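Local coordinates for protein acyl-homoserine-lactone synthase (Mesorhizobium sp. ORS 3359, PDB 6WNS) that probably makes an acyl-homoserine lactone quorum-sensing signal from an acyl-coenzyme A donor and S-adenosylmethionine, at residues A[19-31]-A[44-57]. Residues are numbered along the deposited sequence; the frame is centred on the assembly and turned at random.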
loop_
_atom_site.group_PDB
_atom_site.type_symbol
_atom_site.label_atom_id
_atom_site.label_comp_id
_atom_site.label_asym_id
_atom_site.label_seq_id
_atom_site.Cartn_x
_atom_site.Cartn_y
_atom_site.Cartn_z
ATOM N N LEU A 19 9.776 12.432 3.149
ATOM C CA LEU A 19 9.344 12.176 1.744
ATOM C C LEU A 19 10.557 12.101 0.775
ATOM O O LEU A 19 10.526 11.280 -0.161
ATOM C CB LEU A 19 8.289 13.212 1.310
ATOM C CG LEU A 19 6.859 13.044 1.875
ATOM C CD1 LEU A 19 6.035 14.314 1.733
ATOM C CD2 LEU A 19 6.109 11.847 1.272
ATOM N N GLU A 20 11.538 12.965 0.931
ATOM C CA GLU A 20 12.773 12.970 0.106
ATOM C C GLU A 20 13.450 11.611 0.258
ATOM O O GLU A 20 13.703 11.015 -0.777
ATOM C CB GLU A 20 13.631 14.200 0.439
ATOM C CG GLU A 20 13.082 15.365 -0.330
ATOM C CD GLU A 20 13.407 16.763 0.117
ATOM O OE1 GLU A 20 14.318 16.908 0.951
ATOM O OE2 GLU A 20 12.750 17.688 -0.418
ATOM N N ARG A 21 13.565 11.074 1.496
ATOM C CA ARG A 21 14.150 9.725 1.701
ATOM C C ARG A 21 13.238 8.679 1.064
ATOM O O ARG A 21 13.744 7.752 0.470
ATOM C CB ARG A 21 14.403 9.468 3.194
ATOM C CG ARG A 21 15.546 10.325 3.735
ATOM C CD ARG A 21 16.091 9.849 5.063
ATOM N NE ARG A 21 15.056 9.605 6.055
ATOM C CZ ARG A 21 14.547 10.529 6.869
ATOM N NH1 ARG A 21 14.966 11.792 6.801
ATOM N NH2 ARG A 21 13.626 10.155 7.750
ATOM N N TYR A 22 11.920 8.843 1.201
ATOM C CA TYR A 22 10.932 7.882 0.686
ATOM C C TYR A 22 11.117 7.761 -0.854
ATOM O O TYR A 22 11.160 6.628 -1.362
ATOM C CB TYR A 22 9.525 8.367 1.071
ATOM C CG TYR A 22 8.429 7.649 0.345
ATOM C CD1 TYR A 22 8.170 6.308 0.610
ATOM C CD2 TYR A 22 7.663 8.272 -0.643
ATOM C CE1 TYR A 22 7.240 5.591 -0.120
ATOM C CE2 TYR A 22 6.656 7.574 -1.312
ATOM C CZ TYR A 22 6.391 6.250 -1.004
ATOM O OH TYR A 22 5.426 5.586 -1.702
ATOM N N PHE A 23 11.207 8.877 -1.585
ATOM C CA PHE A 23 11.352 8.826 -3.063
ATOM C C PHE A 23 12.723 8.246 -3.480
ATOM O O PHE A 23 12.871 7.600 -4.535
ATOM C CB PHE A 23 11.051 10.169 -3.675
ATOM C CG PHE A 23 9.563 10.396 -3.697
ATOM C CD1 PHE A 23 8.978 11.353 -2.881
ATOM C CD2 PHE A 23 8.751 9.663 -4.536
ATOM C CE1 PHE A 23 7.594 11.556 -2.872
ATOM C CE2 PHE A 23 7.381 9.873 -4.545
ATOM C CZ PHE A 23 6.796 10.793 -3.692
ATOM N N ARG A 24 13.729 8.404 -2.645
ATOM C CA ARG A 24 15.078 7.807 -2.881
ATOM C C ARG A 24 14.987 6.310 -2.667
ATOM O O ARG A 24 15.594 5.558 -3.439
ATOM C CB ARG A 24 16.122 8.453 -1.950
ATOM C CG ARG A 24 16.348 9.932 -2.253
ATOM C CD ARG A 24 17.714 10.505 -1.814
ATOM N NE ARG A 24 17.737 11.912 -1.395
ATOM C CZ ARG A 24 16.957 12.932 -1.818
ATOM N NH1 ARG A 24 15.998 12.746 -2.721
ATOM N NH2 ARG A 24 17.122 14.153 -1.299
ATOM N N ILE A 25 14.298 5.888 -1.602
ATOM C CA ILE A 25 14.052 4.468 -1.294
ATOM C C ILE A 25 13.332 3.789 -2.460
ATOM O O ILE A 25 13.689 2.641 -2.845
ATOM C CB ILE A 25 13.323 4.350 0.049
ATOM C CG1 ILE A 25 14.290 4.656 1.192
ATOM C CG2 ILE A 25 12.720 2.986 0.181
ATOM C CD1 ILE A 25 13.617 4.730 2.565
ATOM N N ARG A 26 12.341 4.440 -3.028
ATOM C CA ARG A 26 11.634 3.882 -4.224
ATOM C C ARG A 26 12.587 3.672 -5.391
ATOM O O ARG A 26 12.457 2.664 -6.167
ATOM C CB ARG A 26 10.470 4.830 -4.534
ATOM C CG ARG A 26 9.364 4.535 -3.533
ATOM C CD ARG A 26 8.139 5.326 -3.713
ATOM N NE ARG A 26 7.641 5.236 -5.089
ATOM C CZ ARG A 26 6.591 5.936 -5.492
ATOM N NH1 ARG A 26 5.805 6.497 -4.603
ATOM N NH2 ARG A 26 6.327 6.049 -6.769
ATOM N N TYR A 27 13.580 4.532 -5.532
ATOM C CA TYR A 27 14.647 4.308 -6.532
ATOM C C TYR A 27 15.390 3.015 -6.182
ATOM O O TYR A 27 15.501 2.149 -7.056
ATOM C CB TYR A 27 15.596 5.493 -6.615
ATOM C CG TYR A 27 16.889 5.132 -7.243
ATOM C CD1 TYR A 27 16.978 5.131 -8.617
ATOM C CD2 TYR A 27 17.996 4.729 -6.500
ATOM C CE1 TYR A 27 18.145 4.806 -9.259
ATOM C CE2 TYR A 27 19.190 4.401 -7.131
ATOM C CZ TYR A 27 19.247 4.417 -8.518
ATOM O OH TYR A 27 20.366 4.121 -9.238
ATOM N N ASP A 28 15.768 2.839 -4.922
ATOM C CA ASP A 28 16.530 1.621 -4.499
ATOM C C ASP A 28 15.703 0.361 -4.777
ATOM O O ASP A 28 16.264 -0.650 -5.258
ATOM C CB ASP A 28 16.936 1.699 -3.042
ATOM C CG ASP A 28 17.873 2.849 -2.709
ATOM O OD1 ASP A 28 18.666 3.241 -3.554
ATOM O OD2 ASP A 28 17.758 3.376 -1.602
ATOM N N ILE A 29 14.409 0.398 -4.535
ATOM C CA ILE A 29 13.526 -0.786 -4.563
ATOM C C ILE A 29 13.078 -1.059 -5.984
ATOM O O ILE A 29 13.128 -2.230 -6.410
ATOM C CB ILE A 29 12.305 -0.561 -3.675
ATOM C CG1 ILE A 29 12.661 -0.618 -2.198
ATOM C CG2 ILE A 29 11.167 -1.528 -4.021
ATOM C CD1 ILE A 29 11.503 -0.163 -1.341
ATOM N N TYR A 30 12.563 -0.040 -6.668
ATOM C CA TYR A 30 11.794 -0.244 -7.915
ATOM C C TYR A 30 12.702 -0.086 -9.116
ATOM O O TYR A 30 12.422 -0.790 -10.132
ATOM C CB TYR A 30 10.574 0.690 -8.009
ATOM C CG TYR A 30 9.562 0.387 -6.951
ATOM C CD1 TYR A 30 9.540 1.094 -5.763
ATOM C CD2 TYR A 30 8.678 -0.679 -7.092
ATOM C CE1 TYR A 30 8.624 0.789 -4.770
ATOM C CE2 TYR A 30 7.776 -1.020 -6.087
ATOM C CZ TYR A 30 7.772 -0.295 -4.915
ATOM O OH TYR A 30 6.882 -0.612 -3.940
ATOM N N VAL A 31 13.598 0.921 -9.118
ATOM C CA VAL A 31 14.414 1.178 -10.337
ATOM C C VAL A 31 15.618 0.228 -10.292
ATOM O O VAL A 31 15.858 -0.402 -11.373
ATOM C CB VAL A 31 14.800 2.658 -10.507
ATOM C CG1 VAL A 31 15.856 2.887 -11.574
ATOM C CG2 VAL A 31 13.514 3.457 -10.832
ATOM N N ASN A 44 18.150 10.096 -8.690
ATOM C CA ASN A 44 17.936 8.784 -8.044
ATOM C C ASN A 44 16.656 8.862 -7.236
ATOM O O ASN A 44 16.682 8.657 -6.036
ATOM C CB ASN A 44 19.197 8.340 -7.272
ATOM C CG ASN A 44 20.280 7.847 -8.194
ATOM O OD1 ASN A 44 20.053 7.870 -9.402
ATOM N ND2 ASN A 44 21.459 7.443 -7.665
ATOM N N ILE A 45 15.510 9.010 -7.911
ATOM C CA ILE A 45 14.188 8.836 -7.291
ATOM C C ILE A 45 13.325 7.979 -8.230
ATOM O O ILE A 45 13.676 7.817 -9.389
ATOM C CB ILE A 45 13.485 10.173 -7.005
ATOM C CG1 ILE A 45 13.243 10.896 -8.313
ATOM C CG2 ILE A 45 14.239 11.051 -6.023
ATOM C CD1 ILE A 45 12.203 12.013 -8.231
ATOM N N GLU A 46 12.302 7.389 -7.668
ATOM C CA GLU A 46 11.240 6.735 -8.495
ATOM C C GLU A 46 9.917 7.408 -8.111
ATOM O O GLU A 46 9.562 7.513 -6.920
ATOM C CB GLU A 46 11.303 5.235 -8.375
ATOM C CG GLU A 46 10.336 4.493 -9.313
ATOM C CD GLU A 46 8.887 4.445 -8.838
ATOM O OE1 GLU A 46 8.655 4.323 -7.619
ATOM O OE2 GLU A 46 7.983 4.436 -9.753
ATOM N N ILE A 47 9.149 7.767 -9.143
ATOM C CA ILE A 47 7.923 8.545 -8.976
ATOM C C ILE A 47 7.050 8.252 -10.199
ATOM O O ILE A 47 7.561 8.142 -11.300
ATOM C CB ILE A 47 8.256 10.040 -8.725
ATOM C CG1 ILE A 47 7.024 10.853 -8.354
ATOM C CG2 ILE A 47 8.928 10.638 -9.938
ATOM C CD1 ILE A 47 7.352 12.309 -7.921
ATOM N N ASP A 48 5.747 8.148 -9.981
ATOM C CA ASP A 48 4.823 7.794 -11.067
ATOM C C ASP A 48 3.678 8.801 -11.134
ATOM O O ASP A 48 3.647 9.838 -10.411
ATOM C CB ASP A 48 4.384 6.336 -10.956
ATOM C CG ASP A 48 3.357 6.059 -9.880
ATOM O OD1 ASP A 48 2.865 7.048 -9.284
ATOM O OD2 ASP A 48 3.172 4.848 -9.587
ATOM N N ALA A 49 2.753 8.553 -12.056
ATOM C CA ALA A 49 1.660 9.513 -12.327
ATOM C C ALA A 49 0.772 9.690 -11.101
ATOM O O ALA A 49 -0.019 10.639 -11.080
ATOM C CB ALA A 49 0.884 8.981 -13.514
ATOM N N PHE A 50 0.811 8.779 -10.141
ATOM C CA PHE A 50 -0.113 8.766 -9.000
ATOM C C PHE A 50 0.470 9.449 -7.790
ATOM O O PHE A 50 -0.265 9.656 -6.778
ATOM C CB PHE A 50 -0.558 7.344 -8.684
ATOM C CG PHE A 50 -1.041 6.643 -9.932
ATOM C CD1 PHE A 50 -2.123 7.139 -10.678
ATOM C CD2 PHE A 50 -0.428 5.481 -10.364
ATOM C CE1 PHE A 50 -2.549 6.479 -11.838
ATOM C CE2 PHE A 50 -0.827 4.863 -11.537
ATOM C CZ PHE A 50 -1.928 5.325 -12.241
ATOM N N ASP A 51 1.729 9.883 -7.884
ATOM C CA ASP A 51 2.341 10.662 -6.794
ATOM C C ASP A 51 1.984 12.125 -7.026
ATOM O O ASP A 51 2.798 12.841 -7.628
ATOM C CB ASP A 51 3.865 10.402 -6.773
ATOM C CG ASP A 51 4.245 9.006 -6.409
ATOM O OD1 ASP A 51 4.802 8.287 -7.277
ATOM O OD2 ASP A 51 3.855 8.584 -5.282
ATOM N N ASN A 52 0.819 12.590 -6.558
ATOM C CA ASN A 52 0.380 13.991 -6.668
ATOM C C ASN A 52 -0.316 14.350 -5.359
ATOM O O ASN A 52 -0.237 13.572 -4.395
ATOM C CB ASN A 52 -0.462 14.185 -7.935
ATOM C CG ASN A 52 -1.783 13.438 -7.891
ATOM O OD1 ASN A 52 -2.205 12.975 -6.808
ATOM N ND2 ASN A 52 -2.492 13.449 -9.023
ATOM N N GLU A 53 -1.030 15.444 -5.365
ATOM C CA GLU A 53 -1.673 16.048 -4.188
ATOM C C GLU A 53 -2.763 15.126 -3.636
ATOM O O GLU A 53 -3.135 15.345 -2.484
ATOM C CB GLU A 53 -2.251 17.437 -4.501
ATOM C CG GLU A 53 -3.411 17.410 -5.475
ATOM C CD GLU A 53 -3.050 17.535 -6.943
ATOM O OE1 GLU A 53 -1.882 17.142 -7.376
ATOM O OE2 GLU A 53 -3.932 18.077 -7.686
ATOM N N HIS A 54 -3.219 14.111 -4.390
ATOM C CA HIS A 54 -4.278 13.183 -3.930
ATOM C C HIS A 54 -3.729 11.937 -3.270
ATOM O O HIS A 54 -4.501 11.220 -2.590
ATOM C CB HIS A 54 -5.169 12.780 -5.094
ATOM C CG HIS A 54 -5.914 13.918 -5.682
ATOM N ND1 HIS A 54 -6.887 14.583 -4.976
ATOM C CD2 HIS A 54 -5.775 14.556 -6.871
ATOM C CE1 HIS A 54 -7.306 15.604 -5.695
ATOM N NE2 HIS A 54 -6.642 15.598 -6.869
ATOM N N ALA A 55 -2.421 11.695 -3.344
ATOM C CA ALA A 55 -1.820 10.503 -2.727
ATOM C C ALA A 55 -1.762 10.641 -1.214
ATOM O O ALA A 55 -1.483 11.749 -0.693
ATOM C CB ALA A 55 -0.457 10.189 -3.314
ATOM N N LEU A 56 -1.951 9.488 -0.550
ATOM C CA LEU A 56 -1.656 9.262 0.866
ATOM C C LEU A 56 -0.500 8.283 1.010
ATOM O O LEU A 56 -0.538 7.246 0.397
ATOM C CB LEU A 56 -2.902 8.690 1.547
ATOM C CG LEU A 56 -4.226 9.370 1.191
ATOM C CD1 LEU A 56 -5.330 8.629 1.941
ATOM C CD2 LEU A 56 -4.225 10.824 1.579
ATOM N N TYR A 57 0.457 8.617 1.866
ATOM C CA TYR A 57 1.641 7.776 2.170
ATOM C C TYR A 57 1.511 7.295 3.612
ATOM O O TYR A 57 1.453 8.063 4.591
ATOM C CB TYR A 57 2.923 8.545 1.882
ATOM C CG TYR A 57 2.959 9.043 0.467
ATOM C CD1 TYR A 57 3.308 8.185 -0.562
ATOM C CD2 TYR A 57 2.565 10.330 0.153
ATOM C CE1 TYR A 57 3.314 8.617 -1.891
ATOM C CE2 TYR A 57 2.498 10.759 -1.163
ATOM C CZ TYR A 57 2.883 9.900 -2.191
ATOM O OH TYR A 57 2.914 10.300 -3.484
HETATM O O HOH W 1 23.160 4.770 -8.861
#
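Arg26 on helix 16-31 meets Glu46 and Asp51 of the loop that leads into strand 56-60. The contact lies within the autoinducer synthase family region, which belongs to the acetyltransferase clan, and joins this helix to the loop and to the start of strand 56-60 in the mixed sheet. Arg26 CB lies 3.6 Å from Glu46 OE1. CG and CD pass the same oxygen at longer range, and CD also nears Glu46 O. The chain bends about the CG-CD bond (chi3 53°), which turns NE and NH2 side-on to Glu46. Arg26 NE donates to Glu46 OE1 at 2.9 Å, and NH2 donates to the same oxygen from the same face of the carboxylate. NH2 is shared: with NH1 it also grips Asp51 end-on. Arg26 NH2 bonds Asp51 OD1 at 2.8 Å and NH1 bonds Asp51 OD2. NH1 also donates to Tyr22 OH. With an alanine here, Glu46 and Asp51 would probably lose the charge that bridges them, and Tyr22 OH its donor. Glu46 OE1 also pairs with Arg105, and Asp51 OD2 with Arg72. Nearly one turn earlier on the helix, Phe23 O accepts from Glu46 N at 3.2 Å. The Phe23 ring presents its edge to Glu46 O and to Asp51 CG. Asn44 lays its amide nearly parallel to the Tyr27 ring (planes 7° apart), with CB over the ring centre. Tyr57 OH donates to the anti lone pair of Asp51 OD2 at 2.7 Å.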